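Local coordinates for neck and C-terminal motor domain of Kar3 (Candida glabrata, PDB 4GKR), which probably hydrolyses ATP to drive movement along microtubules as a kinesin-14 motor of the mitotic spindle, at residues I136-S141 with L210-V216. Numbering follows the deposited sequence.
Sequences INHIFS and LDSRDTV
Phe140 reaches from helix 131-147 into the turn that opens helix 213-222, its ring meeting Leu210, Arg213 and Val216 together. Its far end meets the apolar side chains: CE2 lies 3.5 Å from Val216 CG2, and CZ is 4.2 Å from Leu210 CB. The backbone carbonyls of Leu210 and Ser212 approach the same end of the ring obliquely. With CG anti to its carbonyl carbon (chi1 -81°), Phe140 projects across to the other segment and passes Val216 in the opposite direction. One turn earlier, Ile136 continues the apolar seam, its CG2 branch 3.6 Å from Val216 CG1, while its CG1 faces Leu210 CD1 more loosely at 4.4 Å.

Arg213 lies along the more exposed side of the contact. Its chain, extended from CG to NE, runs past Phe140 in the reverse sense, with CG 3.7 Å from Phe140 CD2. The guanidinium plane stands 74° from the ring, so the two do not stack; one guanidinium face instead covers Phe140 CB, and Asn137 OD1 lies near the plane at its edge, 4.2 Å from Arg213 NE, too far for a hydrogen bond. The charged end is held by a salt bridge from NH2 to Asp144, farther along helix 131-147. Behind this shell, Ser212 is the N-cap of helix 213-222: its OG accepts from Thr215 N at 2.8 Å, in a nearly straight capping bond at the start of the turn that carries Arg213 and Val216.

The contact thus joins two helices of the P-loop kinesin motor fold beside its central sheet, where Phe140 and Leu210 both rest on Val155 of strand 152-163 and Ile136 packs against Phe245 and Ile247 of strand 242-252.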
ATOM      1  N   ILE A 136       2.739 -12.199  -2.243  1.00 32.63           N
ATOM      2  CA  ILE A 136       2.698 -13.541  -1.660  1.00 34.43           C
ATOM      3  C   ILE A 136       3.522 -14.501  -2.514  1.00 36.33           C
ATOM      4  O   ILE A 136       4.365 -15.241  -2.006  1.00 36.67           O
ATOM      5  CB  ILE A 136       1.257 -14.050  -1.440  1.00 35.23           C
ATOM      6  CG1 ILE A 136       0.671 -13.411  -0.169  1.00 34.16           C
ATOM      7  CG2 ILE A 136       1.227 -15.571  -1.311  1.00 37.01           C
ATOM      8  CD1 ILE A 136      -0.847 -13.315  -0.120  1.00 33.32           C
ATOM      9  N   ASN A 137       3.322 -14.440  -3.817  1.00 38.15           N
ATOM     10  CA  ASN A 137       4.074 -15.310  -4.722  1.00 41.34           C
ATOM     11  C   ASN A 137       5.587 -15.085  -4.686  1.00 40.53           C
ATOM     12  O   ASN A 137       6.373 -16.038  -4.686  1.00 42.23           O
ATOM     13  CB  ASN A 137       3.577 -15.142  -6.143  1.00 44.49           C
ATOM     14  CG  ASN A 137       3.728 -16.401  -6.941  1.00 50.93           C
ATOM     15  OD1 ASN A 137       3.181 -17.456  -6.571  1.00 56.01           O
ATOM     16  ND2 ASN A 137       4.489 -16.323  -8.037  1.00 52.62           N
ATOM     17  N   HIS A 138       5.982 -13.819  -4.637  1.00 37.73           N
ATOM     18  CA  HIS A 138       7.371 -13.448  -4.630  1.00 37.70           C
ATOM     19  C   HIS A 138       8.047 -13.977  -3.401  1.00 38.31           C
ATOM     20  O   HIS A 138       9.167 -14.490  -3.467  1.00 38.42           O
ATOM     21  CB  HIS A 138       7.488 -11.932  -4.699  1.00 36.87           C
ATOM     22  CG  HIS A 138       8.863 -11.456  -5.040  1.00 38.02           C
ATOM     23  ND1 HIS A 138       9.348 -11.498  -6.301  1.00 39.94           N
ATOM     24  CD2 HIS A 138       9.883 -10.958  -4.235  1.00 37.77           C
ATOM     25  CE1 HIS A 138      10.617 -11.034  -6.306  1.00 40.68           C
ATOM     26  NE2 HIS A 138      10.942 -10.700  -5.041  1.00 39.98           N
ATOM     27  N   ILE A 139       7.352 -13.876  -2.269  1.00 37.54           N
ATOM     28  CA  ILE A 139       7.870 -14.340  -0.996  1.00 38.32           C
ATOM     29  C   ILE A 139       8.107 -15.845  -0.976  1.00 40.88           C
ATOM     30  O   ILE A 139       9.085 -16.299  -0.395  1.00 42.54           O
ATOM     31  CB  ILE A 139       6.959 -13.898   0.147  1.00 37.70           C
ATOM     32  CG1 ILE A 139       7.238 -12.436   0.474  1.00 36.43           C
ATOM     33  CG2 ILE A 139       7.151 -14.737   1.400  1.00 38.45           C
ATOM     34  CD1 ILE A 139       6.072 -11.793   1.197  1.00 35.84           C
ATOM     35  N   PHE A 140       7.248 -16.616  -1.630  1.00 42.44           N
ATOM     36  CA  PHE A 140       7.443 -18.057  -1.683  1.00 44.62           C
ATOM     37  C   PHE A 140       8.692 -18.455  -2.446  1.00 45.52           C
ATOM     38  O   PHE A 140       9.414 -19.354  -2.011  1.00 46.71           O
ATOM     39  CB  PHE A 140       6.216 -18.776  -2.241  1.00 48.39           C
ATOM     40  CG  PHE A 140       5.130 -18.989  -1.227  1.00 51.60           C
ATOM     41  CD1 PHE A 140       5.357 -18.742   0.124  1.00 52.13           C
ATOM     42  CD2 PHE A 140       3.883 -19.456  -1.613  1.00 55.20           C
ATOM     43  CE1 PHE A 140       4.352 -18.933   1.067  1.00 54.09           C
ATOM     44  CE2 PHE A 140       2.874 -19.655  -0.672  1.00 56.70           C
ATOM     45  CZ  PHE A 140       3.107 -19.393   0.670  1.00 55.10           C
ATOM     46  N   SER A 141       8.942 -17.798  -3.581  1.00 44.21           N
ATOM     47  CA  SER A 141      10.184 -17.981  -4.328  1.00 44.40           C
ATOM     48  C   SER A 141      11.396 -17.905  -3.429  1.00 43.91           C
ATOM     49  O   SER A 141      12.254 -18.776  -3.450  1.00 45.43           O
ATOM     50  CB  SER A 141      10.335 -16.903  -5.380  1.00 43.83           C
ATOM     51  OG  SER A 141       9.648 -17.271  -6.536  1.00 46.37           O
ATOM     52  N   LEU A 210      -0.361 -19.678   5.900  1.00 55.51           N
ATOM     53  CA  LEU A 210      -0.126 -19.979   4.477  1.00 55.95           C
ATOM     54  C   LEU A 210       0.868 -21.139   4.314  1.00 59.34           C
ATOM     55  O   LEU A 210       2.087 -20.946   4.276  1.00 60.72           O
ATOM     56  CB  LEU A 210       0.307 -18.725   3.713  1.00 51.67           C
ATOM     57  CG  LEU A 210      -0.699 -17.562   3.760  1.00 50.41           C
ATOM     58  CD1 LEU A 210      -0.140 -16.312   3.105  1.00 48.91           C
ATOM     59  CD2 LEU A 210      -2.032 -17.915   3.121  1.00 51.21           C
ATOM     60  N   ASP A 211       0.321 -22.349   4.248  1.00 62.56           N
ATOM     61  CA  ASP A 211       1.116 -23.568   4.291  1.00 66.65           C
ATOM     62  C   ASP A 211       1.605 -23.966   2.906  1.00 68.00           C
ATOM     63  O   ASP A 211       2.631 -24.634   2.778  1.00 69.73           O
ATOM     64  CB  ASP A 211       0.305 -24.713   4.912  1.00 69.03           C
ATOM     65  N   SER A 212       0.864 -23.551   1.878  1.00 66.16           N
ATOM     66  CA  SER A 212       1.100 -24.007   0.512  1.00 66.67           C
ATOM     67  C   SER A 212       0.575 -23.023  -0.532  1.00 65.14           C
ATOM     68  O   SER A 212      -0.220 -22.129  -0.219  1.00 62.75           O
ATOM     69  CB  SER A 212       0.463 -25.394   0.297  1.00 70.17           C
ATOM     70  OG  SER A 212      -0.955 -25.336   0.216  1.00 69.41           O
ATOM     71  N   ARG A 213       1.020 -23.198  -1.776  1.00 66.30           N
ATOM     72  CA  ARG A 213       0.480 -22.435  -2.903  1.00 66.61           C
ATOM     73  C   ARG A 213      -1.001 -22.773  -3.140  1.00 67.47           C
ATOM     74  O   ARG A 213      -1.776 -21.917  -3.563  1.00 65.95           O
ATOM     75  CB  ARG A 213       1.342 -22.613  -4.166  1.00 67.93           C
ATOM     76  CG  ARG A 213       2.604 -21.749  -4.149  1.00 66.08           C
ATOM     77  CD  ARG A 213       3.430 -21.848  -5.424  1.00 66.64           C
ATOM     78  NE  ARG A 213       4.716 -21.141  -5.311  1.00 66.51           N
ATOM     79  CZ  ARG A 213       5.841 -21.662  -4.802  1.00 67.87           C
ATOM     80  NH1 ARG A 213       5.871 -22.905  -4.337  1.00 70.61           N
ATOM     81  NH2 ARG A 213       6.952 -20.937  -4.747  1.00 65.58           N
ATOM     82  N   ASP A 214      -1.385 -24.011  -2.827  1.00 69.90           N
ATOM     83  CA  ASP A 214      -2.790 -24.413  -2.799  1.00 70.80           C
ATOM     84  C   ASP A 214      -3.560 -23.612  -1.735  1.00 67.84           C
ATOM     85  O   ASP A 214      -4.554 -22.956  -2.051  1.00 67.79           O
ATOM     86  CB  ASP A 214      -2.924 -25.929  -2.573  1.00 74.17           C
ATOM     87  N   THR A 215      -3.082 -23.640  -0.490  1.00 65.62           N
ATOM     88  CA  THR A 215      -3.684 -22.855   0.606  1.00 63.76           C
ATOM     89  C   THR A 215      -3.840 -21.346   0.293  1.00 60.44           C
ATOM     90  O   THR A 215      -4.880 -20.751   0.586  1.00 60.09           O
ATOM     91  CB  THR A 215      -2.917 -23.033   1.939  1.00 63.18           C
ATOM     92  OG1 THR A 215      -2.792 -24.427   2.260  1.00 65.52           O
ATOM     93  CG2 THR A 215      -3.643 -22.321   3.072  1.00 61.51           C
ATOM     94  N   VAL A 216      -2.815 -20.743  -0.304  1.00 57.64           N
ATOM     95  CA  VAL A 216      -2.873 -19.346  -0.740  1.00 54.29           C
ATOM     96  C   VAL A 216      -4.007 -19.147  -1.751  1.00 56.11           C
ATOM     97  O   VAL A 216      -4.864 -18.279  -1.571  1.00 54.80           O
ATOM     98  CB  VAL A 216      -1.519 -18.895  -1.353  1.00 52.04           C
ATOM     99  CG1 VAL A 216      -1.660 -17.617  -2.169  1.00 48.27           C
ATOM    100  CG2 VAL A 216      -0.469 -18.725  -0.271  1.00 50.51           C
TER